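Local coordinates for protein DNA alpha-glucosyltransferase (Enterobacteria phage T4, PDB 1XV5) that is a phage DNA glucosyltransferase of the GT-B fold, built from two Rossmann-like domains, and holds uridine-5'-diphosphate in this model, at residues 296-310 and 322-334. Sequence-based numbering, arbitrary orientation.
Sequences KLNQKYLQRSLEYTH and FWKSTGENLKFRV. With UDP (uridine-5'-diphosphate), chain C; EDO (1,2-ethanediol), chain F.
Phe322, at the end of strand 319-323, offers a ring face to His310: CD2 of the imidazole stands over its centre in a T-shaped pair, ring planes 72° apart. Both nitrogens of that imidazole are occupied as well: His310 ND1 accepts from Glu307 N (2.8 Å), nearly in the ring plane, and a water joins His310 NE2 to Trp323 N. Trp323 lies under Lys296, whose CB sits 3.6 Å from the centroid of the five-membered ring while CE lies over the face toward the rim of the six-membered one; with CG between backbone N and carbonyl carbon (chi1 51°) and a bend at chi3, the lysine chain runs across the indole. Two waters then link Thr326 OG1 to the backbone of Leu297, and Ser295 O takes the hydroxyl's own proton. Asn329 packs CB against Leu302 CD1 (3.7 Å). Leu330 fills the middle, CD2 meeting Leu302 CB and CD1 pressing tightly on Leu306 CD2 (3.5 Å). Next, Lys331 N donates to Gln303 O (2.9 Å, 160° at the hydrogen), the one direct hydrogen bond between the segments. Farther on, a water bridges Arg333 O to Arg304 NH2, and Glu394 pairs with Arg304 NH1. In the beta-alpha-beta unit of strand 288-293, helix 308-316 and strand 319-323, Tyr308 N and Thr309 N, at the helix start, donate hydrogen bonds to the alpha-phosphate of UDP; the Glu307 N to His310 ND1 bond implies an imidazole unprotonated at ND1, probably helping to fix that phosphate-binding turn.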
loop_
_atom_site.group_PDB
_atom_site.type_symbol
_atom_site.label_atom_id
_atom_site.label_comp_id
_atom_site.label_asym_id
_atom_site.label_seq_id
_atom_site.Cartn_x
_atom_site.Cartn_y
_atom_site.Cartn_z
ATOM N N LYS A 296 -10.976 -4.898 -3.165
ATOM C CA LYS A 296 -12.279 -5.189 -2.580
ATOM C C LYS A 296 -12.181 -5.985 -1.284
ATOM O O LYS A 296 -12.831 -7.026 -1.130
ATOM C CB LYS A 296 -13.102 -5.967 -3.606
ATOM C CG LYS A 296 -12.351 -7.177 -4.172
ATOM C CD LYS A 296 -12.785 -7.499 -5.591
ATOM C CE LYS A 296 -14.242 -7.910 -5.646
ATOM N NZ LYS A 296 -14.681 -8.165 -7.041
ATOM N N LEU A 297 -11.370 -5.492 -0.353
ATOM C CA LEU A 297 -11.203 -6.158 0.932
ATOM C C LEU A 297 -12.529 -6.261 1.668
ATOM O O LEU A 297 -13.408 -5.410 1.513
ATOM C CB LEU A 297 -10.219 -5.383 1.815
ATOM C CG LEU A 297 -8.738 -5.429 1.443
ATOM C CD1 LEU A 297 -7.980 -4.413 2.284
ATOM C CD2 LEU A 297 -8.188 -6.837 1.664
ATOM N N ASN A 298 -12.673 -7.307 2.471
ATOM C CA ASN A 298 -13.887 -7.467 3.252
ATOM C C ASN A 298 -13.959 -6.279 4.209
ATOM O O ASN A 298 -12.932 -5.756 4.648
ATOM C CB ASN A 298 -13.852 -8.772 4.045
ATOM C CG ASN A 298 -15.090 -8.965 4.900
ATOM O OD1 ASN A 298 -15.250 -8.322 5.938
ATOM N ND2 ASN A 298 -15.982 -9.847 4.459
ATOM N N GLN A 299 -15.182 -5.868 4.517
ATOM C CA GLN A 299 -15.461 -4.746 5.402
ATOM C C GLN A 299 -14.655 -4.736 6.704
ATOM O O GLN A 299 -14.247 -3.678 7.177
ATOM C CB GLN A 299 -16.958 -4.748 5.724
ATOM C CG GLN A 299 -17.447 -3.572 6.535
ATOM C CD GLN A 299 -18.911 -3.711 6.899
ATOM O OE1 GLN A 299 -19.750 -3.991 6.043
ATOM N NE2 GLN A 299 -19.225 -3.514 8.175
ATOM N N LYS A 300 -14.430 -5.912 7.281
ATOM C CA LYS A 300 -13.693 -6.015 8.542
ATOM C C LYS A 300 -12.301 -5.392 8.506
ATOM O O LYS A 300 -11.801 -4.926 9.530
ATOM C CB LYS A 300 -13.565 -7.482 8.953
ATOM C CG LYS A 300 -12.775 -8.309 7.956
ATOM C CD LYS A 300 -12.924 -9.804 8.195
ATOM C CE LYS A 300 -12.217 -10.253 9.451
ATOM N NZ LYS A 300 -12.301 -11.736 9.585
ATOM N N TYR A 301 -11.676 -5.395 7.331
ATOM C CA TYR A 301 -10.328 -4.856 7.171
ATOM C C TYR A 301 -10.305 -3.371 6.830
ATOM O O TYR A 301 -9.237 -2.761 6.789
ATOM C CB TYR A 301 -9.589 -5.605 6.057
ATOM C CG TYR A 301 -9.524 -7.098 6.246
ATOM C CD1 TYR A 301 -8.811 -7.655 7.307
ATOM C CD2 TYR A 301 -10.193 -7.961 5.374
ATOM C CE1 TYR A 301 -8.767 -9.036 7.502
ATOM C CE2 TYR A 301 -10.157 -9.345 5.561
ATOM C CZ TYR A 301 -9.444 -9.874 6.628
ATOM O OH TYR A 301 -9.420 -11.237 6.834
ATOM N N LEU A 302 -11.476 -2.791 6.591
ATOM C CA LEU A 302 -11.552 -1.390 6.194
ATOM C C LEU A 302 -12.079 -0.422 7.244
ATOM O O LEU A 302 -13.174 -0.604 7.773
ATOM C CB LEU A 302 -12.413 -1.277 4.929
ATOM C CG LEU A 302 -11.907 -2.088 3.727
ATOM C CD1 LEU A 302 -12.966 -2.115 2.630
ATOM C CD2 LEU A 302 -10.609 -1.482 3.202
ATOM N N GLN A 303 -11.293 0.615 7.528
ATOM C CA GLN A 303 -11.685 1.643 8.485
ATOM C C GLN A 303 -11.511 3.005 7.809
ATOM O O GLN A 303 -12.496 3.612 7.384
ATOM C CB GLN A 303 -10.843 1.551 9.769
ATOM C CG GLN A 303 -11.415 2.374 10.930
ATOM C CD GLN A 303 -10.954 1.876 12.292
ATOM O OE1 GLN A 303 -10.897 0.670 12.534
ATOM N NE2 GLN A 303 -10.648 2.804 13.197
ATOM N N ARG A 304 -10.269 3.474 7.688
ATOM C CA ARG A 304 -9.987 4.758 7.032
ATOM C C ARG A 304 -8.891 4.628 5.977
ATOM O O ARG A 304 -8.665 5.543 5.199
ATOM C CB ARG A 304 -9.497 5.811 8.043
ATOM C CG ARG A 304 -10.501 6.274 9.089
ATOM C CD ARG A 304 -9.856 7.331 9.997
ATOM N NE ARG A 304 -8.692 6.800 10.707
ATOM C CZ ARG A 304 -7.767 7.547 11.305
ATOM N NH1 ARG A 304 -6.742 6.970 11.923
ATOM N NH2 ARG A 304 -7.859 8.870 11.281
ATOM N N SER A 305 -8.215 3.488 5.942
ATOM C CA SER A 305 -7.100 3.321 5.021
ATOM C C SER A 305 -7.336 2.996 3.552
ATOM O O SER A 305 -7.868 1.935 3.215
ATOM C CB SER A 305 -6.134 2.269 5.576
ATOM O OG SER A 305 -5.715 2.592 6.888
ATOM N N LEU A 306 -6.943 3.922 2.681
ATOM C CA LEU A 306 -6.987 3.659 1.251
ATOM C C LEU A 306 -5.575 3.109 1.090
ATOM O O LEU A 306 -4.764 3.198 2.022
ATOM C CB LEU A 306 -7.139 4.939 0.424
ATOM C CG LEU A 306 -8.569 5.424 0.183
ATOM C CD1 LEU A 306 -8.531 6.756 -0.557
ATOM C CD2 LEU A 306 -9.346 4.374 -0.623
ATOM N N GLU A 307 -5.278 2.533 -0.065
ATOM C CA GLU A 307 -3.951 1.984 -0.316
ATOM C C GLU A 307 -3.134 2.973 -1.130
ATOM O O GLU A 307 -3.674 3.940 -1.671
ATOM C CB GLU A 307 -4.077 0.662 -1.066
ATOM C CG GLU A 307 -4.824 -0.384 -0.275
ATOM C CD GLU A 307 -4.999 -1.674 -1.037
ATOM O OE1 GLU A 307 -5.930 -1.761 -1.866
ATOM O OE2 GLU A 307 -4.189 -2.593 -0.811
ATOM N N TYR A 308 -1.830 2.744 -1.213
ATOM C CA TYR A 308 -0.986 3.651 -1.972
ATOM C C TYR A 308 -1.393 3.765 -3.432
ATOM O O TYR A 308 -1.376 4.859 -3.988
ATOM C CB TYR A 308 0.483 3.250 -1.843
ATOM C CG TYR A 308 1.057 3.697 -0.521
ATOM C CD1 TYR A 308 1.413 2.777 0.461
ATOM C CD2 TYR A 308 1.168 5.058 -0.221
ATOM C CE1 TYR A 308 1.861 3.203 1.716
ATOM C CE2 TYR A 308 1.609 5.490 1.024
ATOM C CZ TYR A 308 1.951 4.562 1.986
ATOM O OH TYR A 308 2.364 5.002 3.225
ATOM N N THR A 309 -1.771 2.655 -4.061
ATOM C CA THR A 309 -2.183 2.738 -5.454
ATOM C C THR A 309 -3.425 3.617 -5.594
ATOM O O THR A 309 -3.618 4.246 -6.628
ATOM C CB THR A 309 -2.445 1.346 -6.076
ATOM O OG1 THR A 309 -3.266 0.566 -5.201
ATOM C CG2 THR A 309 -1.120 0.621 -6.319
ATOM N N HIS A 310 -4.267 3.661 -4.561
ATOM C CA HIS A 310 -5.456 4.524 -4.594
ATOM C C HIS A 310 -4.973 5.975 -4.661
ATOM O O HIS A 310 -5.370 6.755 -5.528
ATOM C CB HIS A 310 -6.280 4.399 -3.306
ATOM C CG HIS A 310 -7.155 3.187 -3.237
ATOM N ND1 HIS A 310 -7.084 2.287 -2.196
ATOM C CD2 HIS A 310 -8.183 2.779 -4.019
ATOM C CE1 HIS A 310 -8.036 1.381 -2.335
ATOM N NE2 HIS A 310 -8.716 1.657 -3.434
ATOM N N PHE A 322 -12.389 3.572 -8.522
ATOM C CA PHE A 322 -12.245 2.686 -7.361
ATOM C C PHE A 322 -13.432 1.734 -7.201
ATOM O O PHE A 322 -14.519 1.987 -7.716
ATOM C CB PHE A 322 -12.149 3.491 -6.056
ATOM C CG PHE A 322 -10.942 4.397 -5.944
ATOM C CD1 PHE A 322 -9.854 4.278 -6.801
ATOM C CD2 PHE A 322 -10.889 5.349 -4.923
ATOM C CE1 PHE A 322 -8.724 5.093 -6.645
ATOM C CE2 PHE A 322 -9.770 6.168 -4.755
ATOM C CZ PHE A 322 -8.684 6.040 -5.618
ATOM N N TRP A 323 -13.215 0.657 -6.449
ATOM C CA TRP A 323 -14.261 -0.331 -6.182
ATOM C C TRP A 323 -15.308 0.311 -5.271
ATOM O O TRP A 323 -14.992 0.768 -4.173
ATOM C CB TRP A 323 -13.646 -1.561 -5.502
ATOM C CG TRP A 323 -14.589 -2.712 -5.322
ATOM C CD1 TRP A 323 -15.158 -3.132 -4.156
ATOM C CD2 TRP A 323 -15.057 -3.601 -6.340
ATOM N NE1 TRP A 323 -15.952 -4.232 -4.383
ATOM C CE2 TRP A 323 -15.908 -4.542 -5.716
ATOM C CE3 TRP A 323 -14.840 -3.697 -7.723
ATOM C CZ2 TRP A 323 -16.543 -5.568 -6.426
ATOM C CZ3 TRP A 323 -15.471 -4.719 -8.431
ATOM C CH2 TRP A 323 -16.313 -5.641 -7.777
ATOM N N LYS A 324 -16.555 0.341 -5.732
ATOM C CA LYS A 324 -17.644 0.952 -4.971
ATOM C C LYS A 324 -17.758 0.541 -3.502
ATOM O O LYS A 324 -17.768 1.402 -2.617
ATOM C CB LYS A 324 -18.978 0.684 -5.673
ATOM C CG LYS A 324 -20.167 1.404 -5.043
ATOM C CD LYS A 324 -21.463 1.067 -5.770
ATOM C CE LYS A 324 -22.627 1.879 -5.222
ATOM N NZ LYS A 324 -23.921 1.515 -5.861
ATOM N N SER A 325 -17.847 -0.759 -3.234
ATOM C CA SER A 325 -17.997 -1.219 -1.856
ATOM C C SER A 325 -16.854 -0.777 -0.952
ATOM O O SER A 325 -17.050 -0.594 0.245
ATOM C CB SER A 325 -18.148 -2.744 -1.795
ATOM O OG SER A 325 -16.908 -3.401 -1.985
ATOM N N THR A 326 -15.663 -0.603 -1.516
ATOM C CA THR A 326 -14.531 -0.160 -0.711
ATOM C C THR A 326 -14.775 1.285 -0.278
ATOM O O THR A 326 -14.512 1.658 0.873
ATOM C CB THR A 326 -13.211 -0.280 -1.498
ATOM O OG1 THR A 326 -12.909 -1.669 -1.697
ATOM C CG2 THR A 326 -12.068 0.365 -0.733
ATOM N N GLY A 327 -15.299 2.095 -1.192
ATOM C CA GLY A 327 -15.589 3.478 -0.854
ATOM C C GLY A 327 -16.701 3.549 0.181
ATOM O O GLY A 327 -16.705 4.425 1.047
ATOM N N GLU A 328 -17.653 2.625 0.090
ATOM C CA GLU A 328 -18.766 2.580 1.032
ATOM C C GLU A 328 -18.316 2.122 2.417
ATOM O O GLU A 328 -18.872 2.553 3.433
ATOM C CB GLU A 328 -19.856 1.627 0.523
ATOM C CG GLU A 328 -20.622 2.145 -0.685
ATOM C CD GLU A 328 -21.576 1.116 -1.266
ATOM O OE1 GLU A 328 -22.443 1.506 -2.075
ATOM O OE2 GLU A 328 -21.453 -0.081 -0.924
ATOM N N ASN A 329 -17.306 1.257 2.450
ATOM C CA ASN A 329 -16.792 0.697 3.697
ATOM C C ASN A 329 -15.710 1.523 4.384
ATOM O O ASN A 329 -15.350 1.242 5.528
ATOM C CB ASN A 329 -16.251 -0.717 3.448
ATOM C CG ASN A 329 -17.327 -1.694 3.016
ATOM O OD1 ASN A 329 -17.035 -2.736 2.421
ATOM N ND2 ASN A 329 -18.576 -1.375 3.324
ATOM N N LEU A 330 -15.177 2.523 3.692
ATOM C CA LEU A 330 -14.140 3.372 4.267
ATOM C C LEU A 330 -14.726 4.710 4.696
ATOM O O LEU A 330 -15.651 5.216 4.067
ATOM C CB LEU A 330 -13.014 3.609 3.256
ATOM C CG LEU A 330 -12.046 2.445 3.037
ATOM C CD1 LEU A 330 -11.114 2.774 1.889
ATOM C CD2 LEU A 330 -11.258 2.185 4.321
ATOM N N LYS A 331 -14.172 5.275 5.765
ATOM C CA LYS A 331 -14.633 6.553 6.287
ATOM C C LYS A 331 -13.617 7.675 6.064
ATOM O O LYS A 331 -12.420 7.504 6.296
ATOM C CB LYS A 331 -14.938 6.434 7.781
ATOM C CG LYS A 331 -16.069 5.474 8.116
ATOM C CD LYS A 331 -16.402 5.531 9.597
ATOM C CE LYS A 331 -17.505 4.557 9.970
ATOM N NZ LYS A 331 -17.052 3.138 9.899
ATOM N N PHE A 332 -14.126 8.821 5.624
ATOM C CA PHE A 332 -13.324 10.014 5.346
ATOM C C PHE A 332 -12.627 10.476 6.626
ATOM O O PHE A 332 -13.249 10.584 7.679
ATOM C CB PHE A 332 -14.266 11.102 4.806
ATOM C CG PHE A 332 -13.577 12.318 4.248
ATOM C CD1 PHE A 332 -12.310 12.238 3.674
ATOM C CD2 PHE A 332 -14.242 13.539 4.226
ATOM C CE1 PHE A 332 -11.719 13.358 3.081
ATOM C CE2 PHE A 332 -13.668 14.662 3.640
ATOM C CZ PHE A 332 -12.401 14.574 3.064
ATOM N N ARG A 333 -11.328 10.745 6.536
ATOM C CA ARG A 333 -10.561 11.183 7.701
ATOM C C ARG A 333 -11.155 12.438 8.343
ATOM O O ARG A 333 -11.176 12.576 9.568
ATOM C CB ARG A 333 -9.114 11.472 7.292
ATOM C CG ARG A 333 -8.162 11.775 8.459
ATOM C CD ARG A 333 -6.817 12.300 7.947
ATOM N NE ARG A 333 -6.986 13.572 7.248
ATOM C CZ ARG A 333 -7.088 14.752 7.850
ATOM N NH1 ARG A 333 -7.022 14.837 9.174
ATOM N NH2 ARG A 333 -7.295 15.845 7.129
ATOM N N VAL A 334 -11.649 13.343 7.504
ATOM C CA VAL A 334 -12.189 14.611 7.980
ATOM C C VAL A 334 -13.481 14.558 8.787
ATOM O O VAL A 334 -13.541 15.114 9.883
ATOM C CB VAL A 334 -12.376 15.598 6.806
ATOM C CG1 VAL A 334 -13.020 16.891 7.302
ATOM C CG2 VAL A 334 -11.024 15.900 6.168
HETATM N N1 UDP C . 4.350 -0.757 -6.604
HETATM C C2 UDP C . 5.433 -0.525 -7.428
HETATM N N3 UDP C . 5.678 -1.511 -8.350
HETATM C C4 UDP C . 4.955 -2.676 -8.532
HETATM C C5 UDP C . 3.842 -2.833 -7.647
HETATM C C6 UDP C . 3.586 -1.891 -6.734
HETATM O O2 UDP C . 6.119 0.481 -7.351
HETATM O O4 UDP C . 5.297 -3.470 -9.408
HETATM C "C1'" UDP C . 4.050 0.250 -5.581
HETATM C "C2'" UDP C . 2.666 0.881 -5.690
HETATM O "O2'" UDP C . 2.648 1.902 -6.665
HETATM C "C3'" UDP C . 2.486 1.376 -4.261
HETATM C "C4'" UDP C . 3.064 0.214 -3.457
HETATM O "O4'" UDP C . 4.062 -0.390 -4.323
HETATM O "O3'" UDP C . 3.277 2.548 -4.063
HETATM C "C5'" UDP C . 2.058 -0.840 -3.039
HETATM O "O5'" UDP C . 1.316 -0.379 -1.916
HETATM P PA UDP C . -0.266 -0.544 -1.797
HETATM O O1A UDP C . -0.629 0.059 -0.498
HETATM O O2A UDP C . -0.896 -0.024 -3.040
HETATM O O3A UDP C . -0.541 -2.157 -1.760
HETATM P PB UDP C . 0.334 -3.401 -1.151
HETATM O O1B UDP C . -0.643 -4.394 -0.633
HETATM O O2B UDP C . 1.310 -3.818 -2.182
HETATM O O3B UDP C . 1.118 -2.772 0.078
HETATM C C1 EDO F . -7.297 18.695 9.187
HETATM O O1 EDO F . -8.419 18.081 8.532
HETATM C C2 EDO F . -6.708 17.795 10.280
HETATM O O2 EDO F . -7.598 17.659 11.400
HETATM O O HOH W 1 -10.459 -2.824 -0.374
HETATM O O HOH W 2 -14.625 -3.532 -0.108
HETATM O O HOH W 3 -15.061 2.127 7.984
HETATM O O HOH W 4 -10.079 10.789 11.412
HETATM O O HOH W 5 -10.822 0.001 -4.636
#